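Side-chain contacts in transcriptional regulator, LacI family (Burkholderia phymatum, PDB 2RGY), which probably regulates transcription as a DNA-binding LacI-family protein whose periplasmic-binding-protein-like region senses a small effector, perhaps a sugar: residues 120-125 against 220-225; 129-134 against 152-157; 228-233 against 275-280. All coordinates share one frame; numbering follows the deposited sequence.

Interaction 1: residues 120-125 against 220-225; sequences AATLIE and SVIGYD
Thr122 and Leu123, adjacent on helix 112-125, both pack on the side chain of Ile222 on strand 220-223, each meeting a different branch. The helix segment runs nearly antiparallel to the strand, at 164° between their directions, with 9.5 Å between the axes, a usual spacing for a helix packed on a sheet.

Thr122 comes first. Its CB and OG1 both lie 3.9 Å from Ile222 CD1, so the end of the longer arm of the isoleucine rests against the whole small side chain, CG2 included (4.1 Å from Ile222 CD1). The hydroxyl makes no polar contact there: OG1 is held by the carbonyl of Leu118, one turn earlier, which lets a threonine sit in a buried, apolar place. Ile222 reaches it with CG1 anti to the backbone N (chi1 -180°), a torsion that extends this arm toward the helix.

Leu123 follows and takes the shorter branch. Its CD1 meets Ile222 CG2 at 3.9 Å, and the two side chains cross at a slant. Ser220, small and facing the helix, is met loosely by Leu123 CD2, 4.3 Å from its O and 4.4 Å from its CB. Branched leucine thus spans two alternate strand residues that face the helix. The OG of Ser220 is satisfied by the carbonyl of Ala281.

Val221, between Ser220 and Ile222, points away from helix 112-125 and packs on Leu205 and Phe208 of helix 198-210. Strand 220-223 is thus covered with helices on both faces, the three-layer alpha-beta-alpha arrangement of this fold, while strand 192-195 pairs alongside it.

Interaction 2: residues 129-134 against 152-157; sequences RKLAVI and DELARH
Arg129 and His157 supply the polar part of this contact, and Leu131 and Leu154 the apolar part. The guanidinium of Arg129 is directed at the backbone carbonyl of His157. NH1 donates to His157 O at 3.0 Å, moderately bent at 147°; the donor lies in the carbonyl plane, while the oxygen is a little out of the guanidinium plane. NH2 adds a weak bond to the same His157 O at 3.3 Å, so one acceptor sits at the edge of the guanidinium between two nitrogens. The arginine chain is bent twice, at chi2 and chi3, which brings the group round to this carbonyl. A long, flexible arginine suits an exposed place where the acceptor lies well away from its own backbone.

His157 is itself fixed by a bond inside its segment: ND1 donates to Glu153 O at 3.0 Å, almost straight at 177°, with the oxygen in the ring plane. This fixes the rotation of the ring against the backbone of its own segment. Its plane stands 67° from that of the guanidinium, and the two groups do not stack.

The apolar contact is buried. Leu131 CD1 meets Leu154 CD2 at 3.7 Å and lies 4.1 Å from Leu154 CD1, so one methyl rests against both tips of the other leucine.

The contact joins strand 131-135 to helix 141-155, the first two elements of a beta-alpha-beta unit completed by strand 166-168. Helix 112-125 packs beside Leu154 through Ala120 and Ile124, and helix 173-186 lies against Ala132 and Ile134 of the strand.

Interaction 3: residues 228-233 against 275-280; sequences YSAAYA and SMRASV
Ala231 and Arg277 have the closest alpha carbons, 7.4 Å apart, where a type I beta turn from Ala230 to Ala233, closed by a 3.0 Å bond from Ala233 N to Ala230 O, meets an irregular chain segment. In this periplasmic-binding-protein-like fold the first segment lies in the loop linking strands 220-223 and 238-241, and the second runs on from the end of strand 273-275.

Arg277 carries the contact by laying its outer half against the turn. Its NE is 3.7 Å from Ala231 CA, which sits over one face of the guanidinium, and 3.8 Å from Ala231 CB. The preceding CD lies 3.9 Å from Ala231 CA, so the alanine meets the last methylene of the arm as well as the planar group. With chi2 at -149°, the arginine chain departs from full extension before reaching the turn. At Ala231 a lone methyl lets the flat group come close to the backbone; at Ala230 the methyl itself is what is touched.

The packing is van der Waals contact; the guanidinium's polar bonds go to other loop residues. NH2 forms a salt bridge with Asp226, whose carboxylate also accepts a bond from Ser275 OG, and NH1 donates to the carbonyl of Leu237. These partners anchor the group while Ala231 lies over its face. Ala230 meets it obliquely, its CB 3.8 Å from Arg277 NH1.

In the fold
From the N terminus, the chain passes through the five-stranded parallel sheet before helix 112-125 opens interaction 1. Strand 131-135 and helix 141-155 follow, and interaction 2 closes a short loop between them. That loop is nested inside the longer one that interaction 1 closes at strand 220-223. Interaction 3 closes a third loop, through strand 238-241, helix 244-260 and strand 273-275, in series with both. The helices of interactions 1 and 2 lie side by side on one face of the sheet. Interactions 1 and 3 meet where Ser279 OG probably hydrogen-bonds Val221 O. Interactions 1 and 2 tie two helices to the six-stranded mixed sheet; interaction 3 joins two loops leaving that sheet.

Interaction 1: residues 120-125 against 220-225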
loop_
_atom_site.group_PDB
_atom_site.type_symbol
_atom_site.label_atom_id
_atom_site.label_comp_id
_atom_site.label_asym_id
_atom_site.label_seq_id
_atom_site.Cartn_x
_atom_site.Cartn_y
_atom_site.Cartn_z
ATOM N N ALA A 120 -15.086 -2.045 20.757
ATOM C CA ALA A 120 -16.136 -2.778 21.437
ATOM C C ALA A 120 -17.344 -1.882 21.694
ATOM O O ALA A 120 -18.476 -2.282 21.443
ATOM C CB ALA A 120 -15.615 -3.349 22.753
ATOM N N ALA A 121 -17.104 -0.671 22.187
ATOM C CA ALA A 121 -18.188 0.259 22.492
ATOM C C ALA A 121 -19.002 0.622 21.265
ATOM O O ALA A 121 -20.216 0.802 21.354
ATOM C CB ALA A 121 -17.634 1.519 23.136
ATOM N N THR A 122 -18.335 0.747 20.123
ATOM C CA THR A 122 -19.037 1.077 18.893
ATOM C C THR A 122 -20.044 -0.038 18.619
ATOM O O THR A 122 -21.232 0.216 18.427
ATOM C CB THR A 122 -18.075 1.188 17.684
ATOM O OG1 THR A 122 -17.042 2.137 17.965
ATOM C CG2 THR A 122 -18.835 1.643 16.449
ATOM N N LEU A 123 -19.568 -1.277 18.626
ATOM C CA LEU A 123 -20.431 -2.423 18.374
ATOM C C LEU A 123 -21.538 -2.565 19.419
ATOM O O LEU A 123 -22.711 -2.712 19.084
ATOM C CB LEU A 123 -19.602 -3.708 18.332
ATOM C CG LEU A 123 -18.616 -3.794 17.161
ATOM C CD1 LEU A 123 -17.763 -5.055 17.271
ATOM C CD2 LEU A 123 -19.389 -3.775 15.848
ATOM N N ILE A 124 -21.165 -2.520 20.687
ATOM C CA ILE A 124 -22.155 -2.671 21.731
ATOM C C ILE A 124 -23.199 -1.565 21.711
ATOM O O ILE A 124 -24.377 -1.830 21.902
ATOM C CB ILE A 124 -21.488 -2.752 23.112
ATOM C CG1 ILE A 124 -20.783 -4.111 23.243
ATOM C CG2 ILE A 124 -22.543 -2.604 24.216
ATOM C CD1 ILE A 124 -19.739 -4.162 24.324
ATOM N N GLU A 125 -22.776 -0.334 21.450
ATOM C CA GLU A 125 -23.707 0.785 21.411
ATOM C C GLU A 125 -24.704 0.643 20.267
ATOM O O GLU A 125 -25.774 1.260 20.282
ATOM C CB GLU A 125 -22.939 2.103 21.294
ATOM C CG GLU A 125 -22.160 2.439 22.571
ATOM C CD GLU A 125 -21.366 3.724 22.467
ATOM O OE1 GLU A 125 -21.292 4.298 21.357
ATOM O OE2 GLU A 125 -20.805 4.166 23.497
ATOM N N SER A 220 -22.142 -6.357 11.117
ATOM C CA SER A 220 -21.505 -5.056 11.250
ATOM C C SER A 220 -20.031 -5.345 11.452
ATOM O O SER A 220 -19.669 -6.180 12.266
ATOM C CB SER A 220 -22.071 -4.300 12.450
ATOM O OG SER A 220 -23.360 -3.791 12.159
ATOM N N VAL A 221 -19.188 -4.656 10.697
ATOM C CA VAL A 221 -17.749 -4.880 10.757
ATOM C C VAL A 221 -16.984 -3.612 11.093
ATOM O O VAL A 221 -17.211 -2.574 10.488
ATOM C CB VAL A 221 -17.224 -5.408 9.393
ATOM C CG1 VAL A 221 -15.724 -5.671 9.469
ATOM C CG2 VAL A 221 -17.975 -6.670 8.996
ATOM N N ILE A 222 -16.080 -3.690 12.061
ATOM C CA ILE A 222 -15.283 -2.522 12.406
ATOM C C ILE A 222 -13.800 -2.865 12.327
ATOM O O ILE A 222 -13.368 -3.890 12.846
ATOM C CB ILE A 222 -15.603 -1.994 13.810
ATOM C CG1 ILE A 222 -14.739 -0.767 14.093
ATOM C CG2 ILE A 222 -15.361 -3.069 14.850
ATOM C CD1 ILE A 222 -15.196 0.041 15.309
ATOM N N GLY A 223 -13.027 -2.009 11.668
ATOM C CA GLY A 223 -11.606 -2.263 11.528
ATOM C C GLY A 223 -10.746 -1.511 12.525
ATOM O O GLY A 223 -11.253 -0.933 13.483
ATOM N N TYR A 224 -9.439 -1.498 12.290
ATOM C CA TYR A 224 -8.518 -0.830 13.201
ATOM C C TYR A 224 -7.357 -0.253 12.395
ATOM O O TYR A 224 -6.808 -0.932 11.531
ATOM C CB TYR A 224 -8.003 -1.843 14.218
ATOM C CG TYR A 224 -7.432 -1.249 15.478
ATOM C CD1 TYR A 224 -8.206 -1.132 16.630
ATOM C CD2 TYR A 224 -6.101 -0.848 15.534
ATOM C CE1 TYR A 224 -7.662 -0.635 17.821
ATOM C CE2 TYR A 224 -5.542 -0.346 16.711
ATOM C CZ TYR A 224 -6.325 -0.244 17.855
ATOM O OH TYR A 224 -5.762 0.223 19.031
ATOM N N ASP A 225 -7.007 0.997 12.700
ATOM C CA ASP A 225 -5.932 1.764 12.057
ATOM C C ASP A 225 -6.521 2.992 11.371
ATOM O O ASP A 225 -6.061 4.112 11.580
ATOM C CB ASP A 225 -5.164 0.957 10.983
ATOM C CG ASP A 225 -4.254 -0.122 11.566
ATOM O OD1 ASP A 225 -3.833 -0.006 12.732
ATOM O OD2 ASP A 225 -3.932 -1.092 10.838
#

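Interaction 2: residues 129-134 against 152-157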
loop_
_atom_site.group_PDB
_atom_site.type_symbol
_atom_site.label_atom_id
_atom_site.label_comp_id
_atom_site.label_asym_id
_atom_site.label_seq_id
_atom_site.Cartn_x
_atom_site.Cartn_y
_atom_site.Cartn_z
ATOM N N ARG A 129 -24.748 -7.917 20.721
ATOM C CA ARG A 129 -24.429 -8.665 21.943
ATOM C C ARG A 129 -23.591 -9.906 21.640
ATOM O O ARG A 129 -22.855 -10.389 22.499
ATOM C CB ARG A 129 -25.715 -9.113 22.653
ATOM C CG ARG A 129 -26.572 -8.000 23.232
ATOM C CD ARG A 129 -25.976 -7.404 24.501
ATOM N NE ARG A 129 -25.669 -8.420 25.515
ATOM C CZ ARG A 129 -25.136 -8.143 26.706
ATOM N NH1 ARG A 129 -24.862 -6.882 27.030
ATOM N NH2 ARG A 129 -24.847 -9.121 27.561
ATOM N N LYS A 130 -23.734 -10.438 20.427
ATOM C CA LYS A 130 -22.984 -11.619 20.000
ATOM C C LYS A 130 -21.930 -11.104 19.031
ATOM O O LYS A 130 -22.241 -10.771 17.886
ATOM C CB LYS A 130 -23.902 -12.614 19.283
ATOM C CG LYS A 130 -25.007 -13.216 20.144
ATOM C CD LYS A 130 -24.471 -14.258 21.115
ATOM C CE LYS A 130 -25.604 -14.923 21.900
ATOM N NZ LYS A 130 -26.443 -13.923 22.653
ATOM N N LEU A 131 -20.687 -11.044 19.499
ATOM C CA LEU A 131 -19.585 -10.517 18.714
ATOM C C LEU A 131 -18.547 -11.578 18.382
ATOM O O LEU A 131 -18.536 -12.650 18.974
ATOM C CB LEU A 131 -18.926 -9.390 19.507
ATOM C CG LEU A 131 -19.921 -8.389 20.104
ATOM C CD1 LEU A 131 -19.259 -7.581 21.191
ATOM C CD2 LEU A 131 -20.462 -7.497 18.998
ATOM N N ALA A 132 -17.677 -11.255 17.430
ATOM C CA ALA A 132 -16.605 -12.142 17.001
ATOM C C ALA A 132 -15.359 -11.289 16.750
ATOM O O ALA A 132 -15.463 -10.096 16.474
ATOM C CB ALA A 132 -17.012 -12.887 15.720
ATOM N N VAL A 133 -14.183 -11.901 16.841
ATOM C CA VAL A 133 -12.943 -11.170 16.625
ATOM C C VAL A 133 -11.910 -11.915 15.782
ATOM O O VAL A 133 -11.699 -13.113 15.953
ATOM C CB VAL A 133 -12.257 -10.819 17.960
ATOM C CG1 VAL A 133 -10.982 -10.045 17.685
ATOM C CG2 VAL A 133 -13.199 -10.019 18.860
ATOM N N ILE A 134 -11.280 -11.192 14.865
ATOM C CA ILE A 134 -10.219 -11.741 14.030
ATOM C C ILE A 134 -9.033 -10.869 14.415
ATOM O O ILE A 134 -9.007 -9.683 14.098
ATOM C CB ILE A 134 -10.518 -11.574 12.524
ATOM C CG1 ILE A 134 -11.667 -12.500 12.115
ATOM C CG2 ILE A 134 -9.263 -11.888 11.712
ATOM C CD1 ILE A 134 -12.081 -12.353 10.668
ATOM N N ASP A 152 -12.203 -5.688 28.001
ATOM C CA ASP A 152 -12.502 -5.013 29.260
ATOM C C ASP A 152 -13.889 -4.408 29.076
ATOM O O ASP A 152 -14.756 -4.558 29.928
ATOM C CB ASP A 152 -11.519 -3.873 29.558
ATOM C CG ASP A 152 -10.155 -4.363 30.009
ATOM O OD1 ASP A 152 -10.045 -5.516 30.476
ATOM O OD2 ASP A 152 -9.185 -3.576 29.912
ATOM N N GLU A 153 -14.086 -3.732 27.950
ATOM C CA GLU A 153 -15.365 -3.096 27.637
ATOM C C GLU A 153 -16.490 -4.133 27.579
ATOM O O GLU A 153 -17.604 -3.878 28.047
ATOM C CB GLU A 153 -15.259 -2.359 26.306
ATOM C CG GLU A 153 -16.505 -1.591 25.887
ATOM C CD GLU A 153 -16.821 -0.420 26.805
ATOM O OE1 GLU A 153 -15.891 0.113 27.458
ATOM O OE2 GLU A 153 -18.004 -0.014 26.858
ATOM N N LEU A 154 -16.197 -5.301 27.010
ATOM C CA LEU A 154 -17.192 -6.364 26.922
ATOM C C LEU A 154 -17.572 -6.835 28.325
ATOM O O LEU A 154 -18.744 -7.084 28.603
ATOM C CB LEU A 154 -16.673 -7.572 26.129
ATOM C CG LEU A 154 -16.273 -7.451 24.644
ATOM C CD1 LEU A 154 -16.518 -8.792 23.959
ATOM C CD2 LEU A 154 -17.069 -6.358 23.954
ATOM N N ALA A 155 -16.574 -6.959 29.198
ATOM C CA ALA A 155 -16.795 -7.410 30.564
ATOM C C ALA A 155 -17.714 -6.458 31.311
ATOM O O ALA A 155 -18.536 -6.897 32.114
ATOM C CB ALA A 155 -15.471 -7.542 31.297
ATOM N N ARG A 156 -17.571 -5.159 31.052
ATOM C CA ARG A 156 -18.413 -4.145 31.692
ATOM C C ARG A 156 -19.869 -4.302 31.272
ATOM O O ARG A 156 -20.772 -3.759 31.916
ATOM C CB ARG A 156 -17.959 -2.728 31.321
ATOM C CG ARG A 156 -16.661 -2.290 31.954
ATOM C CD ARG A 156 -16.228 -0.913 31.450
ATOM N NE ARG A 156 -14.841 -0.661 31.813
ATOM C CZ ARG A 156 -13.839 -0.551 30.945
ATOM N NH1 ARG A 156 -14.067 -0.657 29.640
ATOM N NH2 ARG A 156 -12.599 -0.373 31.387
ATOM N N HIS A 157 -20.092 -5.028 30.182
ATOM C CA HIS A 157 -21.436 -5.252 29.683
ATOM C C HIS A 157 -21.933 -6.662 29.908
ATOM O O HIS A 157 -22.929 -7.077 29.315
ATOM C CB HIS A 157 -21.515 -4.896 28.209
ATOM C CG HIS A 157 -21.487 -3.427 27.967
ATOM N ND1 HIS A 157 -20.312 -2.709 27.887
ATOM C CD2 HIS A 157 -22.488 -2.519 27.902
ATOM C CE1 HIS A 157 -20.593 -1.424 27.785
ATOM N NE2 HIS A 157 -21.906 -1.281 27.792
#

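Interaction 3: residues 228-233 against 275-280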
loop_
_atom_site.group_PDB
_atom_site.type_symbol
_atom_site.label_atom_id
_atom_site.label_comp_id
_atom_site.label_asym_id
_atom_site.label_seq_id
_atom_site.Cartn_x
_atom_site.Cartn_y
_atom_site.Cartn_z
ATOM N N TYR A 228 -5.985 4.536 4.894
ATOM C CA TYR A 228 -6.804 5.158 3.876
ATOM C C TYR A 228 -7.327 4.309 2.732
ATOM O O TYR A 228 -7.686 4.808 1.670
ATOM C CB TYR A 228 -6.141 6.459 3.421
ATOM C CG TYR A 228 -6.280 7.514 4.511
ATOM C CD1 TYR A 228 -5.317 8.516 4.685
ATOM C CD2 TYR A 228 -7.395 7.509 5.374
ATOM C CE1 TYR A 228 -5.460 9.492 5.694
ATOM C CE2 TYR A 228 -7.546 8.479 6.377
ATOM C CZ TYR A 228 -6.576 9.466 6.529
ATOM O OH TYR A 228 -6.747 10.441 7.503
ATOM N N SER A 229 -7.417 3.012 2.991
ATOM C CA SER A 229 -7.989 2.079 2.032
ATOM C C SER A 229 -9.415 1.822 2.544
ATOM O O SER A 229 -10.257 1.257 1.835
ATOM C CB SER A 229 -7.199 0.766 2.022
ATOM O OG SER A 229 -7.825 -0.208 1.189
ATOM N N ALA A 230 -9.678 2.261 3.777
ATOM C CA ALA A 230 -10.978 2.064 4.424
ATOM C C ALA A 230 -12.126 2.875 3.842
ATOM O O ALA A 230 -13.221 2.344 3.629
ATOM C CB ALA A 230 -10.857 2.342 5.927
ATOM N N ALA A 231 -11.888 4.159 3.587
ATOM C CA ALA A 231 -12.931 5.018 3.038
ATOM C C ALA A 231 -13.446 4.494 1.710
ATOM O O ALA A 231 -14.582 4.761 1.329
ATOM C CB ALA A 231 -12.409 6.446 2.863
ATOM N N TYR A 232 -12.614 3.734 1.011
ATOM C CA TYR A 232 -13.004 3.206 -0.287
ATOM C C TYR A 232 -13.315 1.719 -0.300
ATOM O O TYR A 232 -13.319 1.086 -1.357
ATOM C CB TYR A 232 -11.927 3.537 -1.312
ATOM C CG TYR A 232 -11.684 5.016 -1.364
ATOM C CD1 TYR A 232 -10.598 5.592 -0.703
ATOM C CD2 TYR A 232 -12.580 5.856 -2.024
ATOM C CE1 TYR A 232 -10.412 6.974 -0.701
ATOM C CE2 TYR A 232 -12.405 7.228 -2.025
ATOM C CZ TYR A 232 -11.320 7.780 -1.368
ATOM O OH TYR A 232 -11.141 9.140 -1.417
ATOM N N ALA A 233 -13.570 1.166 0.878
ATOM C CA ALA A 233 -13.931 -0.233 0.982
ATOM C C ALA A 233 -15.400 -0.289 0.582
ATOM O O ALA A 233 -16.077 0.742 0.525
ATOM C CB ALA A 233 -13.756 -0.726 2.418
ATOM N N SER A 275 -13.657 6.372 13.329
ATOM C CA SER A 275 -14.082 6.964 12.077
ATOM C C SER A 275 -15.323 6.212 11.620
ATOM O O SER A 275 -15.231 5.131 11.047
ATOM C CB SER A 275 -12.964 6.858 11.042
ATOM O OG SER A 275 -11.817 7.547 11.506
HETATM N N MSE A 276 -16.485 6.784 11.907
HETATM C CA MSE A 276 -17.750 6.161 11.549
HETATM C C MSE A 276 -18.033 6.275 10.065
HETATM O O MSE A 276 -18.107 7.376 9.521
HETATM C CB MSE A 276 -18.908 6.804 12.326
HETATM C CG MSE A 276 -19.053 6.369 13.781
HETATM SE SE MSE A 276 -19.488 4.614 14.030
HETATM C CE MSE A 276 -20.804 4.397 12.872
ATOM N N ARG A 277 -18.188 5.132 9.410
ATOM C CA ARG A 277 -18.485 5.133 7.985
ATOM C C ARG A 277 -19.756 4.340 7.753
ATOM O O ARG A 277 -20.758 4.611 8.412
ATOM C CB ARG A 277 -17.289 4.588 7.193
ATOM C CG ARG A 277 -16.035 5.446 7.413
ATOM C CD ARG A 277 -15.114 5.461 6.206
ATOM N NE ARG A 277 -13.974 6.363 6.378
ATOM C CZ ARG A 277 -12.927 6.114 7.159
ATOM N NH1 ARG A 277 -12.863 4.984 7.851
ATOM N NH2 ARG A 277 -11.936 6.991 7.240
ATOM N N ALA A 278 -19.736 3.343 6.873
ATOM C CA ALA A 278 -20.966 2.609 6.606
ATOM C C ALA A 278 -20.992 1.114 6.894
ATOM O O ALA A 278 -21.964 0.441 6.547
ATOM C CB ALA A 278 -21.388 2.855 5.159
ATOM N N SER A 279 -19.956 0.582 7.530
ATOM C CA SER A 279 -19.924 -0.853 7.794
ATOM C C SER A 279 -20.543 -1.266 9.125
ATOM O O SER A 279 -20.664 -2.451 9.407
ATOM C CB SER A 279 -18.490 -1.375 7.725
ATOM O OG SER A 279 -17.708 -0.744 8.706
ATOM N N VAL A 280 -20.921 -0.296 9.947
ATOM C CA VAL A 280 -21.554 -0.604 11.228
ATOM C C VAL A 280 -22.963 0.000 11.294
ATOM O O VAL A 280 -23.148 1.190 11.041
ATOM C CB VAL A 280 -20.719 -0.077 12.426
ATOM C CG1 VAL A 280 -21.433 -0.396 13.747
ATOM C CG2 VAL A 280 -19.340 -0.715 12.417
#